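Local coordinates for protein peptide chain release factor 2 (Thermus thermophilus, PDB 2IHR) that recognises the stop codons UGA and UAA on the ribosome and directs termination of translation, its GGQ motif serving peptide hydrolysis in the peptidyl-transferase centre, at residues 111-116 with 172-178; 137-141 with 336-341; 210-214 with 281-285. All blocks are in the same frame, centred on the assembly; numbering follows the deposited sequence.

Contact 1: 111-116 with 172-178; sequences HAEKNA and KGENAYG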
ATOM      1  N   HIS A 111       0.553  -8.631  -4.608  1.00 73.46           N
ATOM      2  CA  HIS A 111       0.977  -8.493  -3.220  1.00 77.50           C
ATOM      3  C   HIS A 111       0.253  -7.590  -2.217  1.00 76.84           C
ATOM      4  O   HIS A 111       0.797  -7.297  -1.149  1.00 76.00           O
ATOM      5  CB  HIS A 111       2.456  -8.152  -3.217  1.00 98.83           C
ATOM      6  CG  HIS A 111       3.276  -9.032  -4.112  1.00106.62           C
ATOM      7  ND1 HIS A 111       3.560  -8.719  -5.430  1.00104.68           N
ATOM      8  CD2 HIS A 111       3.875 -10.221  -3.869  1.00101.23           C
ATOM      9  CE1 HIS A 111       4.300  -9.679  -5.953  1.00106.54           C
ATOM     10  NE2 HIS A 111       4.504 -10.601  -5.029  1.00106.09           N
ATOM     11  N   ALA A 112      -0.948  -7.154  -2.579  1.00 77.28           N
ATOM     12  CA  ALA A 112      -1.797  -6.321  -1.765  1.00 71.71           C
ATOM     13  C   ALA A 112      -1.749  -6.755  -0.299  1.00 74.46           C
ATOM     14  O   ALA A 112      -1.848  -5.940   0.625  1.00 73.77           O
ATOM     15  CB  ALA A 112      -3.196  -6.436  -2.278  1.00 54.98           C
ATOM     16  N   GLU A 113      -1.605  -8.054  -0.109  1.00 78.84           N
ATOM     17  CA  GLU A 113      -1.536  -8.688   1.196  1.00 81.49           C
ATOM     18  C   GLU A 113      -0.233  -8.400   1.976  1.00 78.79           C
ATOM     19  O   GLU A 113      -0.216  -8.315   3.217  1.00 78.93           O
ATOM     20  CB  GLU A 113      -1.662 -10.175   0.944  1.00104.08           C
ATOM     21  CG  GLU A 113      -0.995 -10.528  -0.386  1.00123.11           C
ATOM     22  CD  GLU A 113      -0.560 -11.966  -0.467  1.00135.56           C
ATOM     23  OE1 GLU A 113      -0.469 -12.612   0.603  1.00144.97           O
ATOM     24  OE2 GLU A 113      -0.292 -12.446  -1.595  1.00145.51           O
ATOM     25  N   LYS A 114       0.864  -8.267   1.242  1.00 76.71           N
ATOM     26  CA  LYS A 114       2.170  -8.051   1.855  1.00 80.58           C
ATOM     27  C   LYS A 114       2.401  -6.760   2.627  1.00 77.37           C
ATOM     28  O   LYS A 114       1.723  -5.752   2.424  1.00 80.46           O
ATOM     29  CB  LYS A 114       3.283  -8.212   0.799  1.00 97.20           C
ATOM     30  CG  LYS A 114       3.994  -9.583   0.821  1.00110.78           C
ATOM     31  CD  LYS A 114       3.327 -10.625  -0.091  1.00121.04           C
ATOM     32  CE  LYS A 114       3.988 -12.007   0.023  1.00128.68           C
ATOM     33  NZ  LYS A 114       3.721 -12.882  -1.166  1.00136.42           N
ATOM     34  N   ASN A 115       3.375  -6.799   3.521  1.00 79.80           N
ATOM     35  CA  ASN A 115       3.714  -5.619   4.277  1.00 73.81           C
ATOM     36  C   ASN A 115       4.252  -4.602   3.313  1.00 72.42           C
ATOM     37  O   ASN A 115       4.546  -4.930   2.163  1.00 77.02           O
ATOM     38  CB  ASN A 115       4.706  -5.961   5.354  1.00 78.10           C
ATOM     39  CG  ASN A 115       4.112  -6.902   6.355  1.00 83.99           C
ATOM     40  OD1 ASN A 115       4.731  -7.236   7.352  1.00 92.07           O
ATOM     41  ND2 ASN A 115       2.879  -7.342   6.088  1.00 84.42           N
ATOM     42  N   ALA A 116       4.374  -3.363   3.773  1.00 70.21           N
ATOM     43  CA  ALA A 116       4.789  -2.297   2.895  1.00 59.93           C
ATOM     44  C   ALA A 116       6.063  -1.551   3.256  1.00 62.23           C
ATOM     45  O   ALA A 116       6.400  -1.356   4.446  1.00 65.19           O
ATOM     46  CB  ALA A 116       3.629  -1.332   2.757  1.00 46.51           C
ATOM     47  N   LYS A 172       4.134  -3.165   8.905  1.00 73.74           N
ATOM     48  CA  LYS A 172       3.745  -4.567   9.003  1.00 74.32           C
ATOM     49  C   LYS A 172       2.311  -4.800   9.480  1.00 75.58           C
ATOM     50  O   LYS A 172       1.918  -4.389  10.571  1.00 74.61           O
ATOM     51  CB  LYS A 172       4.738  -5.269   9.924  1.00 90.04           C
ATOM     52  CG  LYS A 172       6.218  -5.007   9.590  1.00 88.31           C
ATOM     53  CD  LYS A 172       7.071  -5.548  10.700  1.00104.35           C
ATOM     54  CE  LYS A 172       8.471  -5.855  10.223  1.00115.02           C
ATOM     55  NZ  LYS A 172       9.190  -6.811  11.142  1.00118.41           N
ATOM     56  N   GLY A 173       1.539  -5.475   8.636  1.00 61.84           N
ATOM     57  CA  GLY A 173       0.147  -5.762   8.930  1.00 66.00           C
ATOM     58  C   GLY A 173      -0.494  -6.253   7.641  1.00 71.23           C
ATOM     59  O   GLY A 173       0.064  -6.080   6.552  1.00 72.48           O
ATOM     60  N   GLU A 174      -1.673  -6.862   7.762  1.00 78.47           N
ATOM     61  CA  GLU A 174      -2.383  -7.406   6.616  1.00 79.32           C
ATOM     62  C   GLU A 174      -2.756  -6.330   5.619  1.00 71.65           C
ATOM     63  O   GLU A 174      -3.371  -5.327   5.968  1.00 71.92           O
ATOM     64  CB  GLU A 174      -3.621  -8.193   7.093  1.00144.16           C
ATOM     65  CG  GLU A 174      -4.970  -7.812   6.488  1.00174.94           C
ATOM     66  CD  GLU A 174      -5.516  -6.503   7.032  1.00190.82           C
ATOM     67  OE1 GLU A 174      -5.410  -6.282   8.258  1.00202.87           O
ATOM     68  OE2 GLU A 174      -6.060  -5.702   6.238  1.00196.63           O
ATOM     69  N   ASN A 175      -2.344  -6.526   4.374  1.00 84.00           N
ATOM     70  CA  ASN A 175      -2.662  -5.572   3.325  1.00 82.62           C
ATOM     71  C   ASN A 175      -2.073  -4.205   3.534  1.00 81.84           C
ATOM     72  O   ASN A 175      -2.682  -3.213   3.133  1.00 80.50           O
ATOM     73  CB  ASN A 175      -4.160  -5.405   3.204  1.00 80.24           C
ATOM     74  CG  ASN A 175      -4.836  -6.656   2.748  1.00 79.58           C
ATOM     75  OD1 ASN A 175      -4.523  -7.189   1.671  1.00 76.92           O
ATOM     76  ND2 ASN A 175      -5.777  -7.139   3.551  1.00 77.67           N
ATOM     77  N   ALA A 176      -0.909  -4.151   4.179  1.00 73.54           N
ATOM     78  CA  ALA A 176      -0.243  -2.884   4.395  1.00 67.60           C
ATOM     79  C   ALA A 176       0.053  -2.339   2.989  1.00 67.12           C
ATOM     80  O   ALA A 176      -0.388  -1.250   2.636  1.00 68.55           O
ATOM     81  CB  ALA A 176       1.027  -3.101   5.180  1.00 56.74           C
ATOM     82  N   TYR A 177       0.762  -3.113   2.170  1.00 64.67           N
ATOM     83  CA  TYR A 177       1.067  -2.689   0.815  1.00 61.19           C
ATOM     84  C   TYR A 177      -0.166  -2.221   0.041  1.00 61.11           C
ATOM     85  O   TYR A 177      -0.243  -1.082  -0.434  1.00 63.05           O
ATOM     86  CB  TYR A 177       1.688  -3.817   0.032  1.00 60.52           C
ATOM     87  CG  TYR A 177       2.001  -3.348  -1.356  1.00 54.59           C
ATOM     88  CD1 TYR A 177       2.834  -2.252  -1.544  1.00 53.01           C
ATOM     89  CD2 TYR A 177       1.367  -3.901  -2.476  1.00 56.13           C
ATOM     90  CE1 TYR A 177       3.021  -1.698  -2.807  1.00 50.25           C
ATOM     91  CE2 TYR A 177       1.549  -3.344  -3.749  1.00 53.59           C
ATOM     92  CZ  TYR A 177       2.370  -2.240  -3.893  1.00 50.61           C
ATOM     93  OH  TYR A 177       2.500  -1.611  -5.097  1.00 57.28           O
ATOM     94  N   GLY A 178      -1.123  -3.122  -0.116  1.00 63.30           N
ATOM     95  CA  GLY A 178      -2.348  -2.776  -0.829  1.00 64.86           C
ATOM     96  C   GLY A 178      -2.978  -1.434  -0.463  1.00 64.50           C
ATOM     97  O   GLY A 178      -3.197  -0.584  -1.334  1.00 60.22           O
TER

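Contact 2: 137-141 with 336-341; sequences LRMYT and VLDGDL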
ATOM      1  N   LEU A 137       5.418  11.765   6.967  1.00 47.59           N
ATOM      2  CA  LEU A 137       5.947  10.640   7.768  1.00 49.24           C
ATOM      3  C   LEU A 137       5.085  10.430   9.014  1.00 55.14           C
ATOM      4  O   LEU A 137       4.763   9.316   9.379  1.00 50.41           O
ATOM      5  CB  LEU A 137       7.386  10.916   8.252  1.00 51.75           C
ATOM      6  CG  LEU A 137       8.405   9.755   8.544  1.00 57.43           C
ATOM      7  CD1 LEU A 137       9.268  10.124   9.736  1.00 42.64           C
ATOM      8  CD2 LEU A 137       7.734   8.443   8.781  1.00 40.43           C
ATOM      9  N   ARG A 138       4.753  11.527   9.677  1.00 57.76           N
ATOM     10  CA  ARG A 138       3.917  11.510  10.858  1.00 55.95           C
ATOM     11  C   ARG A 138       2.503  11.035  10.415  1.00 60.42           C
ATOM     12  O   ARG A 138       1.811  10.246  11.112  1.00 57.87           O
ATOM     13  CB  ARG A 138       3.875  12.926  11.400  1.00 76.89           C
ATOM     14  CG  ARG A 138       3.812  13.069  12.908  1.00 92.80           C
ATOM     15  CD  ARG A 138       5.091  13.717  13.410  1.00 99.52           C
ATOM     16  NE  ARG A 138       5.244  15.053  12.856  1.00109.98           N
ATOM     17  CZ  ARG A 138       6.254  15.874  13.123  1.00113.40           C
ATOM     18  NH1 ARG A 138       7.230  15.505  13.953  1.00115.50           N
ATOM     19  NH2 ARG A 138       6.280  17.070  12.550  1.00111.15           N
ATOM     20  N   MET A 139       2.072  11.498   9.239  1.00 56.13           N
ATOM     21  CA  MET A 139       0.772  11.106   8.773  1.00 53.19           C
ATOM     22  C   MET A 139       0.706   9.617   8.595  1.00 57.48           C
ATOM     23  O   MET A 139      -0.189   8.964   9.125  1.00 63.68           O
ATOM     24  CB  MET A 139       0.449  11.791   7.473  1.00 36.47           C
ATOM     25  CG  MET A 139      -0.902  11.459   6.864  1.00 32.93           C
ATOM     26  SD  MET A 139      -1.204  12.402   5.343  1.00 60.33           S
ATOM     27  CE  MET A 139      -0.330  11.505   4.312  1.00 41.86           C
ATOM     28  N   TYR A 140       1.645   9.059   7.851  1.00 55.21           N
ATOM     29  CA  TYR A 140       1.638   7.612   7.630  1.00 54.78           C
ATOM     30  C   TYR A 140       1.943   6.822   8.910  1.00 58.45           C
ATOM     31  O   TYR A 140       1.500   5.700   9.088  1.00 56.64           O
ATOM     32  CB  TYR A 140       2.645   7.270   6.522  1.00 51.59           C
ATOM     33  CG  TYR A 140       2.225   7.800   5.179  1.00 52.70           C
ATOM     34  CD1 TYR A 140       1.011   7.445   4.639  1.00 47.10           C
ATOM     35  CD2 TYR A 140       3.006   8.720   4.482  1.00 59.70           C
ATOM     36  CE1 TYR A 140       0.557   7.991   3.466  1.00 56.63           C
ATOM     37  CE2 TYR A 140       2.563   9.268   3.274  1.00 52.48           C
ATOM     38  CZ  TYR A 140       1.332   8.907   2.781  1.00 58.26           C
ATOM     39  OH  TYR A 140       0.818   9.503   1.637  1.00 63.77           O
ATOM     40  N   THR A 141       2.700   7.411   9.819  1.00 59.69           N
ATOM     41  CA  THR A 141       3.014   6.700  11.039  1.00 59.76           C
ATOM     42  C   THR A 141       1.741   6.670  11.864  1.00 60.63           C
ATOM     43  O   THR A 141       1.385   5.642  12.403  1.00 64.86           O
ATOM     44  CB  THR A 141       4.153   7.392  11.797  1.00 57.01           C
ATOM     45  OG1 THR A 141       5.379   7.168  11.099  1.00 58.64           O
ATOM     46  CG2 THR A 141       4.315   6.805  13.150  1.00 60.35           C
ATOM     47  N   VAL A 336      -6.844  14.322   8.264  1.00 59.49           N
ATOM     48  CA  VAL A 336      -6.164  13.576   7.209  1.00 47.95           C
ATOM     49  C   VAL A 336      -4.741  13.481   7.702  1.00 50.13           C
ATOM     50  O   VAL A 336      -4.113  12.403   7.724  1.00 49.27           O
ATOM     51  CB  VAL A 336      -6.152  14.392   5.845  1.00 50.10           C
ATOM     52  CG1 VAL A 336      -5.059  13.861   4.919  1.00 43.71           C
ATOM     53  CG2 VAL A 336      -7.457  14.295   5.149  1.00 46.40           C
ATOM     54  N   LEU A 337      -4.235  14.646   8.100  1.00 42.09           N
ATOM     55  CA  LEU A 337      -2.859  14.726   8.516  1.00 42.33           C
ATOM     56  C   LEU A 337      -2.503  13.990   9.803  1.00 49.40           C
ATOM     57  O   LEU A 337      -1.326  13.849  10.148  1.00 51.11           O
ATOM     58  CB  LEU A 337      -2.439  16.201   8.566  1.00 42.20           C
ATOM     59  CG  LEU A 337      -1.979  16.826   7.193  1.00 34.45           C
ATOM     60  CD1 LEU A 337      -1.649  18.261   7.358  1.00 28.76           C
ATOM     61  CD2 LEU A 337      -0.755  16.145   6.685  1.00 33.88           C
ATOM     62  N   ASP A 338      -3.499  13.454  10.481  1.00 49.34           N
ATOM     63  CA  ASP A 338      -3.234  12.783  11.707  1.00 49.21           C
ATOM     64  C   ASP A 338      -3.487  11.268  11.601  1.00 53.41           C
ATOM     65  O   ASP A 338      -3.535  10.546  12.604  1.00 53.60           O
ATOM     66  CB  ASP A 338      -4.099  13.481  12.740  1.00 60.83           C
ATOM     67  CG  ASP A 338      -4.052  12.837  14.087  1.00 55.20           C
ATOM     68  OD1 ASP A 338      -3.001  12.833  14.780  1.00 58.30           O
ATOM     69  OD2 ASP A 338      -5.119  12.341  14.423  1.00 53.29           O
ATOM     70  N   GLY A 339      -3.656  10.796  10.366  1.00 46.50           N
ATOM     71  CA  GLY A 339      -3.842   9.397  10.127  1.00 44.33           C
ATOM     72  C   GLY A 339      -5.136   8.987   9.466  1.00 51.42           C
ATOM     73  O   GLY A 339      -5.211   7.949   8.764  1.00 55.68           O
ATOM     74  N   ASP A 340      -6.189   9.760   9.666  1.00 50.33           N
ATOM     75  CA  ASP A 340      -7.460   9.336   9.089  1.00 51.31           C
ATOM     76  C   ASP A 340      -7.439   9.368   7.537  1.00 52.83           C
ATOM     77  O   ASP A 340      -7.888  10.347   6.911  1.00 49.88           O
ATOM     78  CB  ASP A 340      -8.540  10.221   9.704  1.00 43.32           C
ATOM     79  CG  ASP A 340      -9.906  10.073   9.044  1.00 50.92           C
ATOM     80  OD1 ASP A 340     -10.246   8.935   8.574  1.00 57.32           O
ATOM     81  OD2 ASP A 340     -10.634  11.116   9.023  1.00 52.35           O
ATOM     82  N   LEU A 341      -6.969   8.276   6.930  1.00 51.24           N
ATOM     83  CA  LEU A 341      -6.848   8.166   5.474  1.00 49.61           C
ATOM     84  C   LEU A 341      -7.772   7.237   4.690  1.00 53.54           C
ATOM     85  O   LEU A 341      -7.847   7.306   3.440  1.00 51.00           O
ATOM     86  CB  LEU A 341      -5.440   7.707   5.137  1.00 34.78           C
ATOM     87  CG  LEU A 341      -4.280   8.519   5.643  1.00 33.80           C
ATOM     88  CD1 LEU A 341      -2.937   7.829   5.238  1.00 32.71           C
ATOM     89  CD2 LEU A 341      -4.455   9.916   5.140  1.00 34.88           C
TER

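Contact 3: 210-214 with 281-285; sequences VIPEV and ARLYE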
ATOM      1  N   VAL A 210       5.938   3.402  -2.441  1.00 62.87           N
ATOM      2  CA  VAL A 210       5.477   2.202  -1.783  1.00 60.24           C
ATOM      3  C   VAL A 210       5.631   1.008  -2.740  1.00 61.55           C
ATOM      4  O   VAL A 210       5.115   1.040  -3.862  1.00 68.93           O
ATOM      5  CB  VAL A 210       3.955   2.305  -1.412  1.00 48.96           C
ATOM      6  CG1 VAL A 210       3.577   1.265  -0.320  1.00 39.01           C
ATOM      7  CG2 VAL A 210       3.646   3.694  -0.954  1.00 41.54           C
ATOM      8  N   ILE A 211       6.345  -0.030  -2.289  1.00 64.70           N
ATOM      9  CA  ILE A 211       6.546  -1.279  -3.037  1.00 57.19           C
ATOM     10  C   ILE A 211       6.303  -2.400  -2.002  1.00 60.81           C
ATOM     11  O   ILE A 211       6.394  -2.174  -0.799  1.00 62.67           O
ATOM     12  CB  ILE A 211       7.968  -1.379  -3.542  1.00 60.78           C
ATOM     13  CG1 ILE A 211       8.899  -1.564  -2.339  1.00 57.21           C
ATOM     14  CG2 ILE A 211       8.303  -0.151  -4.435  1.00 45.48           C
ATOM     15  CD1 ILE A 211      10.337  -1.551  -2.666  1.00 49.93           C
ATOM     16  N   PRO A 212       5.997  -3.621  -2.434  1.00 68.55           N
ATOM     17  CA  PRO A 212       5.780  -4.592  -1.337  1.00 69.87           C
ATOM     18  C   PRO A 212       6.964  -5.441  -0.879  1.00 73.52           C
ATOM     19  O   PRO A 212       7.805  -5.828  -1.712  1.00 69.53           O
ATOM     20  CB  PRO A 212       4.671  -5.487  -1.880  1.00 60.04           C
ATOM     21  CG  PRO A 212       5.015  -5.575  -3.339  1.00 59.84           C
ATOM     22  CD  PRO A 212       5.472  -4.128  -3.719  1.00 57.40           C
ATOM     23  N   GLU A 213       7.017  -5.718   0.438  1.00 69.07           N
ATOM     24  CA  GLU A 213       8.037  -6.609   1.018  1.00 72.41           C
ATOM     25  C   GLU A 213       7.502  -8.030   0.810  1.00 73.86           C
ATOM     26  O   GLU A 213       6.678  -8.548   1.587  1.00 73.64           O
ATOM     27  CB  GLU A 213       8.251  -6.403   2.517  1.00 79.41           C
ATOM     28  CG  GLU A 213       8.502  -7.742   3.238  1.00 79.21           C
ATOM     29  CD  GLU A 213       8.999  -7.595   4.660  1.00 83.64           C
ATOM     30  OE1 GLU A 213       8.185  -7.732   5.621  1.00 77.53           O
ATOM     31  OE2 GLU A 213      10.223  -7.344   4.801  1.00 78.14           O
ATOM     32  N   VAL A 214       7.985  -8.640  -0.262  1.00 67.93           N
ATOM     33  CA  VAL A 214       7.631  -9.983  -0.694  1.00 76.64           C
ATOM     34  C   VAL A 214       8.217 -11.137   0.141  1.00 89.13           C
ATOM     35  O   VAL A 214       8.818 -10.928   1.213  1.00 96.37           O
ATOM     36  CB  VAL A 214       8.065 -10.150  -2.126  1.00 73.20           C
ATOM     37  CG1 VAL A 214       7.392  -9.084  -3.013  1.00 60.40           C
ATOM     38  CG2 VAL A 214       9.544  -9.980  -2.188  1.00 78.05           C
ATOM     39  N   ALA A 281      13.804  -6.646  -2.145  1.00108.54           N
ATOM     40  CA  ALA A 281      12.491  -6.187  -2.601  1.00 99.64           C
ATOM     41  C   ALA A 281      12.512  -5.026  -3.600  1.00 94.88           C
ATOM     42  O   ALA A 281      11.582  -4.859  -4.385  1.00102.89           O
ATOM     43  CB  ALA A 281      11.687  -5.807  -1.425  1.00 42.28           C
ATOM     44  N   ARG A 282      13.556  -4.211  -3.547  1.00 67.63           N
ATOM     45  CA  ARG A 282      13.681  -3.095  -4.469  1.00 67.24           C
ATOM     46  C   ARG A 282      14.156  -3.578  -5.840  1.00 73.93           C
ATOM     47  O   ARG A 282      13.819  -3.006  -6.872  1.00 72.49           O
ATOM     48  CB  ARG A 282      14.651  -2.075  -3.901  1.00 65.45           C
ATOM     49  CG  ARG A 282      14.116  -1.348  -2.682  1.00 64.52           C
ATOM     50  CD  ARG A 282      15.011  -0.202  -2.313  1.00 58.05           C
ATOM     51  NE  ARG A 282      15.209   0.573  -3.514  1.00 58.36           N
ATOM     52  CZ  ARG A 282      16.128   1.517  -3.661  1.00 61.13           C
ATOM     53  NH1 ARG A 282      16.973   1.842  -2.680  1.00 59.90           N
ATOM     54  NH2 ARG A 282      16.182   2.143  -4.822  1.00 52.41           N
ATOM     55  N   LEU A 283      14.954  -4.640  -5.828  1.00 86.42           N
ATOM     56  CA  LEU A 283      15.464  -5.233  -7.051  1.00 83.72           C
ATOM     57  C   LEU A 283      14.283  -5.938  -7.693  1.00 84.66           C
ATOM     58  O   LEU A 283      14.081  -5.870  -8.902  1.00 87.49           O
ATOM     59  CB  LEU A 283      16.562  -6.232  -6.704  1.00 78.68           C
ATOM     60  CG  LEU A 283      17.849  -5.608  -6.155  1.00 81.37           C
ATOM     61  CD1 LEU A 283      18.738  -6.656  -5.483  1.00 72.74           C
ATOM     62  CD2 LEU A 283      18.562  -4.921  -7.321  1.00 79.14           C
ATOM     63  N   TYR A 284      13.504  -6.616  -6.863  1.00 76.68           N
ATOM     64  CA  TYR A 284      12.313  -7.322  -7.310  1.00 78.47           C
ATOM     65  C   TYR A 284      11.354  -6.358  -8.019  1.00 82.92           C
ATOM     66  O   TYR A 284      10.633  -6.719  -8.951  1.00 84.51           O
ATOM     67  CB  TYR A 284      11.597  -7.907  -6.102  1.00 66.13           C
ATOM     68  CG  TYR A 284      10.357  -8.659  -6.475  1.00 67.63           C
ATOM     69  CD1 TYR A 284      10.432  -9.932  -7.046  1.00 72.78           C
ATOM     70  CD2 TYR A 284       9.106  -8.115  -6.261  1.00 71.13           C
ATOM     71  CE1 TYR A 284       9.278 -10.648  -7.388  1.00 75.99           C
ATOM     72  CE2 TYR A 284       7.940  -8.825  -6.605  1.00 74.88           C
ATOM     73  CZ  TYR A 284       8.043 -10.086  -7.159  1.00 75.57           C
ATOM     74  OH  TYR A 284       6.917 -10.796  -7.420  1.00 78.00           O
ATOM     75  N   GLU A 285      11.344  -5.132  -7.516  1.00 83.41           N
ATOM     76  CA  GLU A 285      10.520  -4.066  -8.028  1.00 80.33           C
ATOM     77  C   GLU A 285      11.194  -3.572  -9.289  1.00 80.12           C
ATOM     78  O   GLU A 285      10.519  -3.348 -10.287  1.00 83.00           O
ATOM     79  CB  GLU A 285      10.411  -2.956  -6.970  1.00 81.76           C
ATOM     80  CG  GLU A 285       9.851  -1.603  -7.440  1.00 82.25           C
ATOM     81  CD  GLU A 285       8.448  -1.681  -8.029  1.00 90.87           C
ATOM     82  OE1 GLU A 285       7.798  -2.750  -7.885  1.00 91.02           O
ATOM     83  OE2 GLU A 285       8.007  -0.664  -8.625  1.00 92.62           O
TER

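Contact 1: 111-116 with 172-178
This is a backbone-led contact in which the type I beta turn H111-K114, just ahead of strand 115-122, offers its carbonyls to the amide groups of N175, Y177 and G178 at the start of helix 176-180. It lies where strand 164-172 of the mixed sheet ends beside the start of its antiparallel neighbour 115-122, the two paired nearby through A116 and V171. The shortest of the three bonds is Y177 N to K114 O, 2.8 Å long with an N-H...O angle of 159°. N175, at the N-cap position, gives its backbone N to E113 O at 3.0 Å. G178 N completes the set on A112 O, though that oxygen is less surely placed. Y177 N, and probably G178 N, in the first turn of the helix thus find acceptors in the other segment.

Side chains fill in around this frame. The methyl of A116 sits against the helix start, with CB 4.0 Å from A176 CB. Y177 holds CG anti to its own N (chi1 -180°), which carries the ring to the H111-A112 backbone, A112 N lying at the ring edge in plane; P212 and V210 of strand 201-213 also touch this ring. N115 lays its carboxamide alongside the K172-G173 backbone: N115 CG is 3.5 Å from K172 CA, while N115 ND2, 3.1 Å from G173 O, is too badly angled for a hydrogen bond.

Contact 2: 137-141 with 336-341
M139 lays its thioether across the V336-L337 backbone, its CG 3.5 Å from V336 O, and its sulfur touches three aliphatic branches. M139 SD lies 4.0 Å from L337 CD2, while V336 CG1 and L341 CD2 each stand 4.1 Å from the same atom. The side chain gets there by leaving the helix fully extended (chi1 180°, chi2 177°) and bending only at chi3, 80°, a turn that lays CE over one face of the Y140 ring, 3.4 Å above its plane and offset toward the rim. Y140 meets the loop itself through CE1, which is 3.9 Å from L341 CD1, the two side chains crossing at about a right angle.

The loop begins with a Schellman motif that ends helix 333-336: G339, at positive phi, is the C' residue, and its N bonds to V336 O. G339 CA then comes within 3.8 Å of M139 O, a close backbone approach to helix 127-145. No hydrogen bond joins the two segments, but D338 forms salt bridges with R142 and R146 farther along that helix. Y314 of strand 312-315 touches both M139 and V336, and the hydroxyl of Y140 is hydrogen-bonded to E183.

Contact 3: 210-214 with 281-285
The end of strand 201-213 in the large mixed sheet packs here on the long helix 268-294, with I211, P212 and V214 meeting A281, R282, Y284 and E285. The axes of the short segments approach to 8.3 Å at 117° between their N-to-C directions, and no hydrogen bond links them, so the evidence is for packing by side chains.

I211 forks over the helix. Its CG1 takes the crowded position between backbone N and carbonyl carbon (chi1 68°); with the chain then extended to CD1, this puts CD1 3.8 Å from R282 CG and 3.9 Å from A281 O, while CG2 lies 3.7 Å from E285 CG. R282 CG and E285 CG belong to the aliphatic parts of the two charged chains; the carboxylate of E285 is paired one turn on with R288. Cutting I211 back to an alanine would probably open a gap between the strand and the helix, leaving the methylenes of R282 and E285 without the two branches that fit against them.

The helix follows the three-stranded sheet 227-232, 248-253, 258-262, whose first two strands are joined by the segment carrying the GGQ motif, whose glutamine is Q240. The contact therefore lies at the junction of the GGQ domain with the domain built on the mixed sheet, consistent with the compact form of free bacterial release factors. A281 belongs to the same junction: its CB is 3.9 Å from P212 O, and its side chain also touches I117 in the neighbouring strand. Past the strand, V214 reaches Y284 obliquely, V214 CG1 coming within 3.6 Å of Y284 CE2. The ring is brought there by chi1 of -180°, which holds its CG anti to the tyrosine's backbone N.

In the fold
From the N terminus, the chain first enters contact 1 at 111-116, then runs along strand 115-122 into helix 127-145 and the first half of contact 2. It closes contact 1 at 172-178 before contact 2 is complete, so these two cross; their centres lie about 17 Å apart and they do not touch. Contact 3 opens and closes later, wholly within the long excursion from 141 to 336. Contacts 1 and 3 lie on neighbouring strands of the sheet, 115-122 and 201-213, and meet directly, N115 O probably accepting a hydrogen bond from E213 N. Contact 1 thus ties the start of strand 115-122 to a helix start, contact 2 the late loop to helix 127-145, and contact 3 the GGQ domain to the mixed sheet.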